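Local coordinates for protein amidohydrolase (Pseudomonas aeruginosa, PDB 2I5G) that belongs to the membrane dipeptidase family (peptidase family M19) and probably acts as a metal-dependent dipeptidase, at residues 52-57 / 90-95; 103-108 / 151-156. The protein carries 2 engineered substitutions. All coordinates share one frame; numbering follows the deposited sequence.

In the fold
Contact 1 lays a helix on a barrel strand; contact 2 sets one outer helix against the end of the next and the linker that leads into strand 154-156. Both lie on the same side of the chain's centre, with their own centres about 12 Å apart. Contact 1 is the more deeply buried: helix 47-63 covers strand 86-92 through an isoleucine, a serine and two aromatic rings. Contact 2 lies farther out, between helix 103-110 and the last residue of helix 139-151 with the turn after it, and is made of aliphatic branches beside the CA and CB of a partly exposed glutamate. Neither has a hydrogen bond across it. They meet where Phe-108, on segment 103-108, packs edge-to-face with Phe-92 and touches Ile-54.

Contact 1: 52-57 / 90-95; sequences NNITAS and YGFQNA. Engineered in segment 52-57: Thr-55 (natural residue Ala).
In the helical layer of a TIM-barrel fold, helix 47-63 covers the end of strand 86-92, and Ile-54 and Ser-57, one turn apart, meet Tyr-90 and Phe-92. The short axes run nearly antiparallel, at 158°, with a closest approach of 10.8 Å, a gap bridged mainly by side chains. Ile-54 uses both branches. Its CG2 lies 3.9 Å from CE2 of Tyr-90, approaching the ring obliquely. With CG1 anti to the carbonyl carbon (chi1 -66°) and the chain extended beyond it, CD1 is carried to the edge of the Phe-92 ring, 4.3 Å from CZ and near the ring plane. Ser-57 directs its CB at the phenol end of Tyr-90, where CB and OH are close neighbours. Its hydroxyl turns back on the helix instead: OG donates to the carbonyl O of Asn-53 at 2.6 Å, tilted 34° from the carbonyl plane. That oxygen also accepts from Ser-57 N, on the opposite face of the plane, so the polar end of a buried serine is satisfied within its own helix. Tyr-90 OH has a weak hydrogen bond with Asn-58 ND2. On the strand, Tyr-90 is directed at the helix, and Phe-92, two residues on, leaves to one side but brings the edge of its ring to Ile-54; such packing of an outer helix over a barrel strand is that of the TIM barrel, the fold of peptidase family M19.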
loop_
_atom_site.group_PDB
_atom_site.type_symbol
_atom_site.label_atom_id
_atom_site.label_comp_id
_atom_site.label_asym_id
_atom_site.label_seq_id
_atom_site.Cartn_x
_atom_site.Cartn_y
_atom_site.Cartn_z
ATOM N N ASN A 52 -18.317 4.102 7.501
ATOM C CA ASN A 52 -19.341 5.129 7.348
ATOM C C ASN A 52 -20.326 4.791 6.236
ATOM O O ASN A 52 -21.538 5.004 6.375
ATOM C CB ASN A 52 -18.693 6.481 7.065
ATOM C CG ASN A 52 -18.080 7.100 8.301
ATOM O OD1 ASN A 52 -17.341 8.081 8.216
ATOM N ND2 ASN A 52 -18.392 6.536 9.463
ATOM N N ASN A 53 -19.803 4.273 5.131
ATOM C CA ASN A 53 -20.646 3.905 4.008
ATOM C C ASN A 53 -21.587 2.785 4.428
ATOM O O ASN A 53 -22.728 2.714 3.971
ATOM C CB ASN A 53 -19.797 3.442 2.825
ATOM C CG ASN A 53 -18.994 4.566 2.209
ATOM O OD1 ASN A 53 -19.393 5.727 2.270
ATOM N ND2 ASN A 53 -17.866 4.226 1.591
ATOM N N ILE A 54 -21.100 1.909 5.301
ATOM C CA ILE A 54 -21.902 0.795 5.773
ATOM C C ILE A 54 -23.010 1.308 6.693
ATOM O O ILE A 54 -24.152 0.834 6.639
ATOM C CB ILE A 54 -21.011 -0.245 6.499
ATOM C CG1 ILE A 54 -20.055 -0.880 5.485
ATOM C CG2 ILE A 54 -21.868 -1.309 7.167
ATOM C CD1 ILE A 54 -19.176 -1.975 6.052
ATOM N N THR A 55 -22.671 2.282 7.534
ATOM C CA THR A 55 -23.652 2.867 8.436
ATOM C C THR A 55 -24.737 3.518 7.585
ATOM O O THR A 55 -25.931 3.319 7.816
ATOM C CB THR A 55 -23.005 3.931 9.356
ATOM O OG1 THR A 55 -22.280 3.275 10.407
ATOM C CG2 THR A 55 -24.071 4.849 9.959
ATOM N N ALA A 56 -24.307 4.287 6.589
ATOM C CA ALA A 56 -25.239 4.959 5.695
ATOM C C ALA A 56 -26.087 3.942 4.934
ATOM O O ALA A 56 -27.268 4.174 4.682
ATOM C CB ALA A 56 -24.477 5.841 4.720
ATOM N N SER A 57 -25.481 2.815 4.575
ATOM C CA SER A 57 -26.187 1.763 3.850
ATOM C C SER A 57 -27.244 1.100 4.736
ATOM O O SER A 57 -28.396 0.960 4.338
ATOM C CB SER A 57 -25.190 0.711 3.349
ATOM O OG SER A 57 -24.259 1.274 2.436
ATOM N N TYR A 90 -23.273 -6.700 0.799
ATOM C CA TYR A 90 -22.209 -5.699 0.821
ATOM C C TYR A 90 -20.893 -6.169 0.241
ATOM O O TYR A 90 -20.401 -7.248 0.594
ATOM C CB TYR A 90 -21.946 -5.216 2.248
ATOM C CG TYR A 90 -23.068 -4.413 2.842
ATOM C CD1 TYR A 90 -24.013 -3.785 2.024
ATOM C CD2 TYR A 90 -23.159 -4.234 4.221
ATOM C CE1 TYR A 90 -25.012 -2.995 2.566
ATOM C CE2 TYR A 90 -24.158 -3.443 4.777
ATOM C CZ TYR A 90 -25.080 -2.825 3.943
ATOM O OH TYR A 90 -26.055 -2.024 4.486
ATOM N N GLY A 91 -20.312 -5.336 -0.623
ATOM C CA GLY A 91 -19.036 -5.665 -1.230
ATOM C C GLY A 91 -18.047 -4.511 -1.271
ATOM O O GLY A 91 -18.435 -3.334 -1.249
ATOM N N PHE A 92 -16.760 -4.853 -1.311
ATOM C CA PHE A 92 -15.689 -3.859 -1.399
ATOM C C PHE A 92 -15.000 -4.081 -2.735
ATOM O O PHE A 92 -14.789 -5.224 -3.151
ATOM C CB PHE A 92 -14.614 -4.066 -0.324
ATOM C CG PHE A 92 -15.072 -3.823 1.079
ATOM C CD1 PHE A 92 -16.363 -3.396 1.356
ATOM C CD2 PHE A 92 -14.181 -3.993 2.132
ATOM C CE1 PHE A 92 -16.755 -3.141 2.663
ATOM C CE2 PHE A 92 -14.563 -3.739 3.441
ATOM C CZ PHE A 92 -15.851 -3.314 3.707
ATOM N N GLN A 93 -14.642 -3.005 -3.414
ATOM C CA GLN A 93 -13.933 -3.167 -4.665
ATOM C C GLN A 93 -12.458 -2.876 -4.418
ATOM O O GLN A 93 -11.687 -2.631 -5.343
ATOM C CB GLN A 93 -14.511 -2.248 -5.737
ATOM C CG GLN A 93 -15.794 -2.789 -6.342
ATOM C CD GLN A 93 -15.988 -2.368 -7.789
ATOM O OE1 GLN A 93 -15.131 -2.623 -8.647
ATOM N NE2 GLN A 93 -17.120 -1.725 -8.070
ATOM N N ASN A 94 -12.070 -2.918 -3.147
ATOM C CA ASN A 94 -10.688 -2.668 -2.766
ATOM C C ASN A 94 -10.420 -3.253 -1.382
ATOM O O ASN A 94 -11.251 -3.141 -0.485
ATOM C CB ASN A 94 -10.411 -1.165 -2.740
ATOM C CG ASN A 94 -8.931 -0.839 -2.837
ATOM O OD1 ASN A 94 -8.078 -1.642 -2.465
ATOM N ND2 ASN A 94 -8.621 0.352 -3.329
ATOM N N ALA A 95 -9.260 -3.877 -1.215
ATOM C CA ALA A 95 -8.889 -4.451 0.070
ATOM C C ALA A 95 -8.316 -3.358 0.969
ATOM O O ALA A 95 -8.041 -3.593 2.145
ATOM C CB ALA A 95 -7.858 -5.544 -0.129
#

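Contact 2: 103-108 / 151-156; sequences GYVEVF and VGIMCD
Val-105 and Glu-106 of helix 103-110 meet Val-151 and Ile-153, which stand on either side of the glycine turn between helix 139-151 and strand 154-156. Aliphatic packing comes first. CG1 of Val-105 is the branch shared by both partners, 4.0 Å from CD1 of Ile-153 and 4.2 Å from CB of Val-151. It lies anti to the backbone N (chi1 174°) and reaches across to the turn. Both methyls of Val-151 rest on Glu-106: CG1 is 3.9 Å from its CA, and CG2 is at the same distance from its CB. The glutamate thus contributes the root of its side chain, and its extended chain carries the carboxylate onward from the contact.

A second kind of approach sets carbon against backbone oxygen. Ile-153 holds CG1 anti to its carbonyl carbon and extends beyond it (chi2 -180°), which puts CD1 3.5 Å from O of Val-105 as well as beside the valine methyl. These are van der Waals contacts, and no hydrogen bond joins the segments.

The turn itself depends on Gly-152, the first residue to leave the helix, with phi at 100°. Its carbonyl O is hydrogen-bonded by Lys-109 NZ, a polar tie from the turn back to helix 103-110. Val-105 and Ile-153 both touch Met-148 of helix 139-151, and Ile-153 also reaches Val-116 of strand 113-117. The contact therefore fills the joint between two successive outer helices, next to the paired parallel strands 113-117 and 154-156.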
loop_
_atom_site.group_PDB
_atom_site.type_symbol
_atom_site.label_atom_id
_atom_site.label_comp_id
_atom_site.label_asym_id
_atom_site.label_seq_id
_atom_site.Cartn_x
_atom_site.Cartn_y
_atom_site.Cartn_z
ATOM N N GLY A 103 -6.994 -8.001 11.191
ATOM C CA GLY A 103 -8.125 -8.155 12.086
ATOM C C GLY A 103 -9.396 -7.544 11.532
ATOM O O GLY A 103 -10.493 -7.891 11.975
ATOM N N TYR A 104 -9.263 -6.643 10.561
ATOM C CA TYR A 104 -10.432 -5.998 9.977
ATOM C C TYR A 104 -11.185 -6.919 9.035
ATOM O O TYR A 104 -12.347 -6.664 8.715
ATOM C CB TYR A 104 -10.046 -4.721 9.222
ATOM C CG TYR A 104 -9.567 -3.585 10.102
ATOM C CD1 TYR A 104 -9.075 -2.408 9.544
ATOM C CD2 TYR A 104 -9.583 -3.696 11.492
ATOM C CE1 TYR A 104 -8.607 -1.371 10.346
ATOM C CE2 TYR A 104 -9.117 -2.664 12.301
ATOM C CZ TYR A 104 -8.630 -1.508 11.721
ATOM O OH TYR A 104 -8.155 -0.497 12.522
ATOM N N VAL A 105 -10.535 -7.982 8.572
ATOM C CA VAL A 105 -11.225 -8.900 7.679
ATOM C C VAL A 105 -12.411 -9.495 8.435
ATOM O O VAL A 105 -13.515 -9.573 7.909
ATOM C CB VAL A 105 -10.304 -10.041 7.185
ATOM C CG1 VAL A 105 -11.122 -11.048 6.382
ATOM C CG2 VAL A 105 -9.177 -9.468 6.326
ATOM N N GLU A 106 -12.190 -9.895 9.677
ATOM C CA GLU A 106 -13.263 -10.466 10.480
ATOM C C GLU A 106 -14.279 -9.404 10.918
ATOM O O GLU A 106 -15.466 -9.696 11.067
ATOM C CB GLU A 106 -12.670 -11.159 11.704
ATOM C CG GLU A 106 -13.686 -11.697 12.690
ATOM C CD GLU A 106 -13.034 -12.525 13.778
ATOM O OE1 GLU A 106 -12.080 -12.025 14.418
ATOM O OE2 GLU A 106 -13.472 -13.675 13.990
ATOM N N VAL A 107 -13.808 -8.175 11.121
ATOM C CA VAL A 107 -14.665 -7.070 11.543
ATOM C C VAL A 107 -15.709 -6.740 10.488
ATOM O O VAL A 107 -16.896 -6.602 10.794
ATOM C CB VAL A 107 -13.849 -5.775 11.810
ATOM C CG1 VAL A 107 -14.796 -4.627 12.138
ATOM C CG2 VAL A 107 -12.867 -5.988 12.949
ATOM N N PHE A 108 -15.266 -6.598 9.243
ATOM C CA PHE A 108 -16.187 -6.261 8.164
ATOM C C PHE A 108 -17.146 -7.398 7.886
ATOM O O PHE A 108 -18.316 -7.176 7.566
ATOM C CB PHE A 108 -15.413 -5.879 6.902
ATOM C CG PHE A 108 -14.869 -4.481 6.936
ATOM C CD1 PHE A 108 -15.729 -3.394 7.092
ATOM C CD2 PHE A 108 -13.501 -4.246 6.824
ATOM C CE1 PHE A 108 -15.234 -2.092 7.133
ATOM C CE2 PHE A 108 -12.993 -2.949 6.865
ATOM C CZ PHE A 108 -13.863 -1.867 7.020
ATOM N N VAL A 151 -12.425 -16.562 7.460
ATOM C CA VAL A 151 -13.595 -15.788 7.868
ATOM C C VAL A 151 -14.804 -15.965 6.947
ATOM O O VAL A 151 -15.952 -15.845 7.384
ATOM C CB VAL A 151 -13.227 -14.277 7.969
ATOM C CG1 VAL A 151 -14.464 -13.441 8.205
ATOM C CG2 VAL A 151 -12.233 -14.065 9.104
ATOM N N GLY A 152 -14.545 -16.236 5.672
ATOM C CA GLY A 152 -15.635 -16.433 4.738
ATOM C C GLY A 152 -15.987 -15.243 3.862
ATOM O O GLY A 152 -17.159 -14.903 3.725
ATOM N N ILE A 153 -14.982 -14.596 3.280
ATOM C CA ILE A 153 -15.219 -13.465 2.394
ATOM C C ILE A 153 -14.596 -13.840 1.069
ATOM O O ILE A 153 -13.412 -14.139 1.003
ATOM C CB ILE A 153 -14.558 -12.171 2.900
ATOM C CG1 ILE A 153 -15.313 -11.646 4.128
ATOM C CG2 ILE A 153 -14.542 -11.132 1.787
ATOM C CD1 ILE A 153 -14.743 -10.364 4.705
HETATM N N MSE A 154 -15.398 -13.824 0.014
HETATM C CA MSE A 154 -14.915 -14.193 -1.305
HETATM C C MSE A 154 -13.951 -13.190 -1.923
HETATM O O MSE A 154 -14.155 -11.974 -1.834
HETATM C CB MSE A 154 -16.105 -14.409 -2.232
HETATM C CG MSE A 154 -15.720 -14.734 -3.655
HETATM SE SE MSE A 154 -17.215 -15.435 -4.651
HETATM C CE MSE A 154 -16.225 -16.612 -5.826
ATOM N N CYS A 155 -12.902 -13.717 -2.551
ATOM C CA CYS A 155 -11.878 -12.910 -3.212
ATOM C C CYS A 155 -12.328 -12.539 -4.621
ATOM O O CYS A 155 -12.696 -13.408 -5.416
ATOM C CB CYS A 155 -10.566 -13.686 -3.297
ATOM S SG CYS A 155 -9.814 -14.111 -1.707
ATOM N N ASP A 156 -12.294 -11.247 -4.922
ATOM C CA ASP A 156 -12.697 -10.742 -6.229
ATOM C C ASP A 156 -11.453 -10.187 -6.918
ATOM O O ASP A 156 -10.583 -9.597 -6.263
ATOM C CB ASP A 156 -13.769 -9.657 -6.058
ATOM C CG ASP A 156 -14.287 -9.123 -7.384
ATOM O OD1 ASP A 156 -14.506 -9.932 -8.313
ATOM O OD2 ASP A 156 -14.492 -7.895 -7.490
#